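Long-range contacts in phage terminase large subunit (Thermus phage P7426, PDB 7KS4), which probably drives viral DNA into empty capsids with ATP and cuts the genome as an endonuclease, seen here as its N-terminal ATPase domain: residues D149-D154 against P170-R175; K36-C41 against W178-S183. All blocks are in the same frame, centred on the assembly; numbering follows the deposited sequence.

Contact 1. Residues D149-D154 against P170-R175; sequences DFVILD and PTLSVR
Arg175 of segment 170-175 lies against Asp149 of segment 149-154, where helix 161-175 meets strand 150-153 in a beta-alpha-beta unit that continues into strand 178-183. The strand carries the predicted Walker B motif of the P-loop ATPase fold. From its base outward, Arg175 passes Asp149 obliquely. CB and CG each lie 3.8 Å from Asp149 OD1, and CD closes to 3.4 Å of the same oxygen. The chain bends at chi3, which places NE 3.2 Å from OD1, and beyond it CZ lies in front of the two carboxylate oxygens, equally close to OD1 and OD2. At the tip NH1 comes within 3.2 Å of Asp149 OD2, forming a salt bridge: OD2 lies over one face of the guanidinium, toward its rim, so the attraction is electrostatic and not a hydrogen bond. The two flat groups are 59° apart. NH1 also makes a weak hydrogen bond to Thr147 O. OD2 accepts the backbone N-H of Gln67 on the neighbouring strand 67-72, so Asp149 is gripped from the sheet as well as balanced by the arginine.

Further along the strand the contact turns apolar. Val151 CB points toward the helix, and CG1, between the backbone N and carbonyl carbon, meets Leu172 CD1 at 3.6 Å, the two side chains crossing at about a right angle. The other branch of Leu172, CD2, approaches the Phe150 backbone. Trp164 and Ala179 also touch Leu172, which places this leucine between helix and sheet. Back at the polar end, one water donates to both segments, reaching Asp149 OD1 at 2.7 Å and the backbone Arg175 O at 2.8 Å.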
ATOM      1  N   ASP A 149      -6.727  11.415   2.912  1.00 34.88           N
ATOM      2  CA  ASP A 149      -5.729  11.367   3.963  1.00 35.95           C
ATOM      3  C   ASP A 149      -4.649  10.333   3.689  1.00 34.04           C
ATOM      4  O   ASP A 149      -3.550  10.437   4.246  1.00 33.32           O
ATOM      5  CB  ASP A 149      -6.404  11.070   5.297  1.00 38.57           C
ATOM      6  CG  ASP A 149      -7.477  12.068   5.614  1.00 41.98           C
ATOM      7  OD1 ASP A 149      -7.108  13.211   5.950  1.00 44.68           O
ATOM      8  OD2 ASP A 149      -8.674  11.732   5.478  1.00 42.30           O
ATOM      9  N   PHE A 150      -4.936   9.336   2.857  1.00 30.50           N
ATOM     10  CA  PHE A 150      -3.930   8.337   2.535  1.00 29.69           C
ATOM     11  C   PHE A 150      -4.293   7.680   1.214  1.00 29.76           C
ATOM     12  O   PHE A 150      -5.457   7.655   0.809  1.00 29.34           O
ATOM     13  CB  PHE A 150      -3.789   7.287   3.647  1.00 30.22           C
ATOM     14  CG  PHE A 150      -5.010   6.417   3.841  1.00 31.37           C
ATOM     15  CD1 PHE A 150      -5.052   5.130   3.310  1.00 31.60           C
ATOM     16  CD2 PHE A 150      -6.098   6.867   4.574  1.00 33.39           C
ATOM     17  CE1 PHE A 150      -6.162   4.311   3.492  1.00 32.72           C
ATOM     18  CE2 PHE A 150      -7.218   6.042   4.770  1.00 34.92           C
ATOM     19  CZ  PHE A 150      -7.244   4.766   4.225  1.00 34.07           C
ATOM     20  N   VAL A 151      -3.278   7.135   0.552  1.00 28.54           N
ATOM     21  CA  VAL A 151      -3.488   6.428  -0.704  1.00 30.13           C
ATOM     22  C   VAL A 151      -2.471   5.308  -0.795  1.00 28.29           C
ATOM     23  O   VAL A 151      -1.329   5.449  -0.347  1.00 26.43           O
ATOM     24  CB  VAL A 151      -3.388   7.369  -1.923  1.00 32.79           C
ATOM     25  CG1 VAL A 151      -1.991   7.970  -2.030  1.00 32.06           C
ATOM     26  CG2 VAL A 151      -3.748   6.628  -3.191  1.00 34.31           C
ATOM     27  N   ILE A 152      -2.905   4.184  -1.357  1.00 28.05           N
ATOM     28  CA  ILE A 152      -2.034   3.060  -1.669  1.00 29.55           C
ATOM     29  C   ILE A 152      -2.038   2.878  -3.176  1.00 30.00           C
ATOM     30  O   ILE A 152      -3.109   2.771  -3.787  1.00 31.57           O
ATOM     31  CB  ILE A 152      -2.501   1.773  -0.965  1.00 29.72           C
ATOM     32  CG1 ILE A 152      -2.496   1.973   0.550  1.00 29.71           C
ATOM     33  CG2 ILE A 152      -1.616   0.592  -1.376  1.00 29.87           C
ATOM     34  CD1 ILE A 152      -3.508   1.096   1.288  1.00 30.40           C
ATOM     35  N   LEU A 153      -0.846   2.852  -3.772  1.00 30.02           N
ATOM     36  CA  LEU A 153      -0.682   2.528  -5.185  1.00 32.14           C
ATOM     37  C   LEU A 153      -0.101   1.126  -5.254  1.00 32.18           C
ATOM     38  O   LEU A 153       1.033   0.899  -4.817  1.00 32.38           O
ATOM     39  CB  LEU A 153       0.222   3.526  -5.909  1.00 32.22           C
ATOM     40  CG  LEU A 153      -0.432   4.823  -6.380  1.00 34.13           C
ATOM     41  CD1 LEU A 153      -0.803   5.700  -5.210  1.00 34.73           C
ATOM     42  CD2 LEU A 153       0.491   5.568  -7.340  1.00 34.69           C
ATOM     43  N   ASP A 154      -0.880   0.195  -5.789  1.00 32.94           N
ATOM     44  CA  ASP A 154      -0.459  -1.190  -5.941  1.00 34.38           C
ATOM     45  C   ASP A 154       0.013  -1.409  -7.372  1.00 33.40           C
ATOM     46  O   ASP A 154      -0.576  -0.875  -8.315  1.00 32.35           O
ATOM     47  CB  ASP A 154      -1.604  -2.142  -5.604  1.00 37.79           C
ATOM     48  CG  ASP A 154      -1.150  -3.585  -5.474  1.00 40.70           C
ATOM     49  OD1 ASP A 154       0.038  -3.823  -5.174  1.00 40.18           O
ATOM     50  OD2 ASP A 154      -1.992  -4.479  -5.662  1.00 44.21           O
ATOM     51  N   PRO A 170      -2.160  15.883  -6.029  1.00 47.13           N
ATOM     52  CA  PRO A 170      -2.727  17.178  -5.613  1.00 49.63           C
ATOM     53  C   PRO A 170      -3.667  17.068  -4.429  1.00 52.97           C
ATOM     54  O   PRO A 170      -3.582  17.880  -3.502  1.00 51.74           O
ATOM     55  CB  PRO A 170      -3.449  17.669  -6.879  1.00 50.85           C
ATOM     56  CG  PRO A 170      -2.800  16.916  -8.013  1.00 48.81           C
ATOM     57  CD  PRO A 170      -2.456  15.577  -7.439  1.00 46.57           C
ATOM     58  N   THR A 171      -4.558  16.074  -4.430  1.00 69.38           N
ATOM     59  CA  THR A 171      -5.508  15.924  -3.332  1.00 73.76           C
ATOM     60  C   THR A 171      -4.800  15.567  -2.031  1.00 67.39           C
ATOM     61  O   THR A 171      -5.172  16.060  -0.962  1.00 72.28           O
ATOM     62  CB  THR A 171      -6.545  14.856  -3.681  1.00 77.81           C
ATOM     63  OG1 THR A 171      -5.918  13.569  -3.709  1.00 75.33           O
ATOM     64  CG2 THR A 171      -7.180  15.138  -5.036  1.00 82.34           C
ATOM     65  N   LEU A 172      -3.784  14.706  -2.101  1.00 48.70           N
ATOM     66  CA  LEU A 172      -3.028  14.341  -0.907  1.00 41.10           C
ATOM     67  C   LEU A 172      -2.409  15.559  -0.244  1.00 46.40           C
ATOM     68  O   LEU A 172      -2.519  15.740   0.971  1.00 41.13           O
ATOM     69  CB  LEU A 172      -1.923  13.356  -1.265  1.00 36.31           C
ATOM     70  CG  LEU A 172      -2.115  11.856  -1.153  1.00 33.55           C
ATOM     71  CD1 LEU A 172      -0.726  11.262  -1.312  1.00 31.45           C
ATOM     72  CD2 LEU A 172      -2.760  11.416   0.153  1.00 31.58           C
ATOM     73  N   SER A 173      -1.710  16.388  -1.022  1.00 63.50           N
ATOM     74  CA  SER A 173      -0.996  17.520  -0.444  1.00 72.37           C
ATOM     75  C   SER A 173      -1.930  18.437   0.338  1.00 74.84           C
ATOM     76  O   SER A 173      -1.485  19.138   1.253  1.00 77.48           O
ATOM     77  CB  SER A 173      -0.286  18.299  -1.546  1.00 77.40           C
ATOM     78  OG  SER A 173       0.489  17.424  -2.344  1.00 76.86           O
ATOM     79  N   VAL A 174      -3.220  18.437  -0.002  1.00 74.21           N
ATOM     80  CA  VAL A 174      -4.192  19.271   0.703  1.00 74.88           C
ATOM     81  C   VAL A 174      -4.185  18.956   2.193  1.00 70.21           C
ATOM     82  O   VAL A 174      -3.876  19.815   3.028  1.00 73.33           O
ATOM     83  CB  VAL A 174      -5.595  19.073   0.106  1.00 77.13           C
ATOM     84  CG1 VAL A 174      -6.650  19.802   0.930  1.00 79.56           C
ATOM     85  CG2 VAL A 174      -5.614  19.553  -1.313  1.00 79.97           C
ATOM     86  N   ARG A 175      -4.569  17.731   2.548  1.00 60.56           N
ATOM     87  CA  ARG A 175      -4.608  17.302   3.935  1.00 55.95           C
ATOM     88  C   ARG A 175      -3.272  16.761   4.416  1.00 50.12           C
ATOM     89  O   ARG A 175      -3.221  16.122   5.470  1.00 47.78           O
ATOM     90  CB  ARG A 175      -5.693  16.240   4.128  1.00 57.04           C
ATOM     91  CG  ARG A 175      -7.007  16.797   4.646  1.00 62.57           C
ATOM     92  CD  ARG A 175      -8.177  15.938   4.213  1.00 64.37           C
ATOM     93  NE  ARG A 175      -9.080  15.646   5.319  1.00 67.80           N
ATOM     94  CZ  ARG A 175     -10.081  14.772   5.257  1.00 70.13           C
ATOM     95  NH1 ARG A 175     -10.307  14.092   4.141  1.00 70.37           N
ATOM     96  NH2 ARG A 175     -10.855  14.573   6.315  1.00 71.85           N
TER
HETATM   97  O   HOH W   1      -4.506  13.879   6.529  1.00 41.97           O

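Contact 2. Residues K36-C41 against W178-S183; sequences KRRVAC and WALIIS
Arg38 reaches across from strand 37-42 to lay its NH2 over one face of the Trp178 indole, 3.4 Å from CE3, while parallel pairing joins the backbones in the core of the P-loop ATPase sheet. CZ stands 4.8 Å from the centroid of the six-membered ring, 18° off its normal, a cation-pi contact in which the guanidinium presents its edge to the face of the ring, the two planes being 80° apart. NE donates to a water that also lies 2.8 Å from Ala179 O. NH1 hydrogen-bonds to Ile30 O, NH2 pairs with Glu55 and with a sulfate ion, probably from the crystallisation liquor, and Trp178 NE1 is held by Glu59. A chi1 of 58° puts Trp178 CG between the backbone N and carbonyl carbon.

Ile181 is clasped through its backbone: its N donates to Arg38 O at 2.7 Å, and its O accepts Ala40 N at 2.8 Å. The same O takes a CA-H contact from Val39, 3.2 Å away at CA, while Ile181 CB rests near Arg38 O. With acidic, carbonyl and aromatic partners gathered round it, the buried Arg38 probably keeps its positive charge.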
ATOM      1  N   LYS A  36       5.954  10.384   4.732  1.00 32.86           N
ATOM      2  CA  LYS A  36       4.716  10.633   4.006  1.00 32.54           C
ATOM      3  C   LYS A  36       4.716   9.998   2.624  1.00 29.02           C
ATOM      4  O   LYS A  36       3.643   9.826   2.042  1.00 27.48           O
ATOM      5  CB  LYS A  36       4.468  12.140   3.898  1.00 37.96           C
ATOM      6  CG  LYS A  36       4.320  12.808   5.252  1.00 44.30           C
ATOM      7  CD  LYS A  36       2.971  13.489   5.405  1.00 50.72           C
ATOM      8  CE  LYS A  36       2.729  13.929   6.845  1.00 58.05           C
ATOM      9  NZ  LYS A  36       3.831  14.784   7.373  1.00 62.02           N
ATOM     10  N   ARG A  37       5.888   9.633   2.099  1.00 28.16           N
ATOM     11  CA  ARG A  37       6.014   8.923   0.829  1.00 28.70           C
ATOM     12  C   ARG A  37       6.863   7.688   1.102  1.00 29.70           C
ATOM     13  O   ARG A  37       8.090   7.781   1.203  1.00 29.50           O
ATOM     14  CB  ARG A  37       6.647   9.792  -0.252  1.00 28.98           C
ATOM     15  CG  ARG A  37       5.928  11.117  -0.486  1.00 28.51           C
ATOM     16  CD  ARG A  37       4.601  10.934  -1.217  1.00 28.54           C
ATOM     17  NE  ARG A  37       3.943  12.226  -1.405  1.00 29.21           N
ATOM     18  CZ  ARG A  37       2.992  12.722  -0.615  1.00 31.59           C
ATOM     19  NH1 ARG A  37       2.561  12.041   0.438  1.00 31.68           N
ATOM     20  NH2 ARG A  37       2.470  13.920  -0.879  1.00 31.92           N
ATOM     21  N   ARG A  38       6.204   6.546   1.228  1.00 27.94           N
ATOM     22  CA  ARG A  38       6.871   5.263   1.394  1.00 28.23           C
ATOM     23  C   ARG A  38       6.805   4.514   0.073  1.00 27.39           C
ATOM     24  O   ARG A  38       5.712   4.302  -0.471  1.00 27.42           O
ATOM     25  CB  ARG A  38       6.210   4.459   2.510  1.00 28.73           C
ATOM     26  CG  ARG A  38       6.461   5.021   3.902  1.00 30.61           C
ATOM     27  CD  ARG A  38       5.656   4.271   4.960  1.00 31.92           C
ATOM     28  NE  ARG A  38       4.225   4.556   4.888  1.00 30.28           N
ATOM     29  CZ  ARG A  38       3.300   3.955   5.638  1.00 31.56           C
ATOM     30  NH1 ARG A  38       3.646   3.011   6.509  1.00 33.06           N
ATOM     31  NH2 ARG A  38       2.025   4.286   5.508  1.00 31.27           N
ATOM     32  N   VAL A  39       7.965   4.103  -0.431  1.00 27.96           N
ATOM     33  CA  VAL A  39       8.092   3.464  -1.732  1.00 27.13           C
ATOM     34  C   VAL A  39       8.723   2.098  -1.487  1.00 28.54           C
ATOM     35  O   VAL A  39       9.874   2.014  -1.039  1.00 28.98           O
ATOM     36  CB  VAL A  39       8.941   4.297  -2.704  1.00 27.42           C
ATOM     37  CG1 VAL A  39       8.879   3.714  -4.112  1.00 27.58           C
ATOM     38  CG2 VAL A  39       8.488   5.753  -2.715  1.00 27.52           C
ATOM     39  N   ALA A  40       7.987   1.029  -1.785  1.00 30.02           N
ATOM     40  CA  ALA A  40       8.470  -0.331  -1.561  1.00 29.94           C
ATOM     41  C   ALA A  40       8.622  -1.030  -2.903  1.00 30.79           C
ATOM     42  O   ALA A  40       7.632  -1.296  -3.593  1.00 31.23           O
ATOM     43  CB  ALA A  40       7.529  -1.112  -0.644  1.00 31.46           C
ATOM     44  N   CYS A  41       9.866  -1.333  -3.267  1.00 30.69           N
ATOM     45  CA  CYS A  41      10.172  -2.105  -4.465  1.00 31.04           C
ATOM     46  C   CYS A  41      10.520  -3.509  -3.991  1.00 33.79           C
ATOM     47  O   CYS A  41      11.642  -3.760  -3.544  1.00 35.12           O
ATOM     48  CB  CYS A  41      11.312  -1.470  -5.246  1.00 31.54           C
ATOM     49  SG  CYS A  41      11.833  -2.449  -6.669  1.00 33.71           S
ATOM     50  N   TRP A 178      -0.614  10.806   3.325  1.00 28.65           N
ATOM     51  CA  TRP A 178       0.526   9.957   3.031  1.00 28.57           C
ATOM     52  C   TRP A 178       0.206   8.995   1.899  1.00 27.61           C
ATOM     53  O   TRP A 178      -0.953   8.721   1.580  1.00 26.50           O
ATOM     54  CB  TRP A 178       0.996   9.182   4.268  1.00 27.17           C
ATOM     55  CG  TRP A 178       0.005   8.267   4.968  1.00 27.21           C
ATOM     56  CD1 TRP A 178      -0.647   8.526   6.145  1.00 28.57           C
ATOM     57  CD2 TRP A 178      -0.388   6.941   4.578  1.00 27.40           C
ATOM     58  NE1 TRP A 178      -1.420   7.450   6.505  1.00 29.56           N
ATOM     59  CE2 TRP A 178      -1.280   6.464   5.562  1.00 28.92           C
ATOM     60  CE3 TRP A 178      -0.078   6.113   3.491  1.00 27.10           C
ATOM     61  CZ2 TRP A 178      -1.880   5.214   5.479  1.00 28.34           C
ATOM     62  CZ3 TRP A 178      -0.665   4.871   3.416  1.00 28.28           C
ATOM     63  CH2 TRP A 178      -1.555   4.426   4.409  1.00 28.49           C
ATOM     64  N   ALA A 179       1.272   8.509   1.273  1.00 25.67           N
ATOM     65  CA  ALA A 179       1.173   7.588   0.158  1.00 25.35           C
ATOM     66  C   ALA A 179       2.082   6.415   0.445  1.00 24.89           C
ATOM     67  O   ALA A 179       3.227   6.608   0.872  1.00 26.04           O
ATOM     68  CB  ALA A 179       1.573   8.244  -1.164  1.00 26.34           C
ATOM     69  N   LEU A 180       1.562   5.215   0.222  1.00 24.61           N
ATOM     70  CA  LEU A 180       2.340   3.985   0.203  1.00 26.21           C
ATOM     71  C   LEU A 180       2.353   3.477  -1.235  1.00 25.72           C
ATOM     72  O   LEU A 180       1.319   3.056  -1.760  1.00 24.67           O
ATOM     73  CB  LEU A 180       1.746   2.960   1.163  1.00 25.98           C
ATOM     74  CG  LEU A 180       2.404   1.587   1.196  1.00 25.98           C
ATOM     75  CD1 LEU A 180       3.888   1.673   1.546  1.00 26.81           C
ATOM     76  CD2 LEU A 180       1.644   0.715   2.194  1.00 25.76           C
ATOM     77  N   ILE A 181       3.524   3.521  -1.863  1.00 24.65           N
ATOM     78  CA  ILE A 181       3.695   3.275  -3.291  1.00 26.50           C
ATOM     79  C   ILE A 181       4.481   1.983  -3.417  1.00 26.61           C
ATOM     80  O   ILE A 181       5.680   1.950  -3.121  1.00 27.94           O
ATOM     81  CB  ILE A 181       4.412   4.446  -3.972  1.00 26.34           C
ATOM     82  CG1 ILE A 181       3.628   5.739  -3.707  1.00 25.96           C
ATOM     83  CG2 ILE A 181       4.581   4.199  -5.472  1.00 27.23           C
ATOM     84  CD1 ILE A 181       4.366   7.002  -4.123  1.00 27.90           C
ATOM     85  N   ILE A 182       3.820   0.928  -3.871  1.00 28.46           N
ATOM     86  CA  ILE A 182       4.361  -0.424  -3.808  0.63 30.40           C
ATOM     87  C   ILE A 182       4.285  -1.048  -5.193  1.00 30.93           C
ATOM     88  O   ILE A 182       3.295  -0.881  -5.910  1.00 32.46           O
ATOM     89  CB  ILE A 182       3.616  -1.295  -2.767  0.63 31.14           C
ATOM     90  CG1 ILE A 182       2.136  -1.437  -3.125  0.63 32.52           C
ATOM     91  CG2 ILE A 182       3.750  -0.673  -1.396  0.63 31.54           C
ATOM     92  CD1 ILE A 182       1.317  -2.242  -2.121  0.63 34.33           C
ATOM     93  N   SER A 183       5.340  -1.765  -5.575  1.00 31.04           N
ATOM     94  CA  SER A 183       5.341  -2.386  -6.893  1.00 30.35           C
ATOM     95  C   SER A 183       6.507  -3.349  -7.032  1.00 30.26           C
ATOM     96  O   SER A 183       7.536  -3.202  -6.368  1.00 30.21           O
ATOM     97  CB  SER A 183       5.439  -1.327  -8.003  1.00 31.45           C
ATOM     98  OG  SER A 183       5.124  -1.874  -9.275  1.00 32.57           O
TER
HETATM   99  O   HOH W   2       3.571   6.910   3.667  1.00 29.59           O

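In the fold
Strand 178-183 ties the two contacts together: it closes the beta-alpha-beta unit of contact 1 and pairs with strand 37-42 in contact 2; the centres of the two contacts are 11 Å apart. Probable hydrogen bonds join Val151 O to Leu180 N (3.0 Å) and Leu153 O to Ile182 N (2.9 Å), and Phe150 CB packs on Trp178 CE2 at 3.3 Å. Both 150-153 and 37-42 run toward the nucleotide site, where the P-loop following 37-42 holds ADP. There the Ile182 side chain is about 5 Å from the bound magnesium and about 4 Å from that of Asp154, and Ser183 is about 4 Å, side chain to side chain, from the predicted catalytic Glu155.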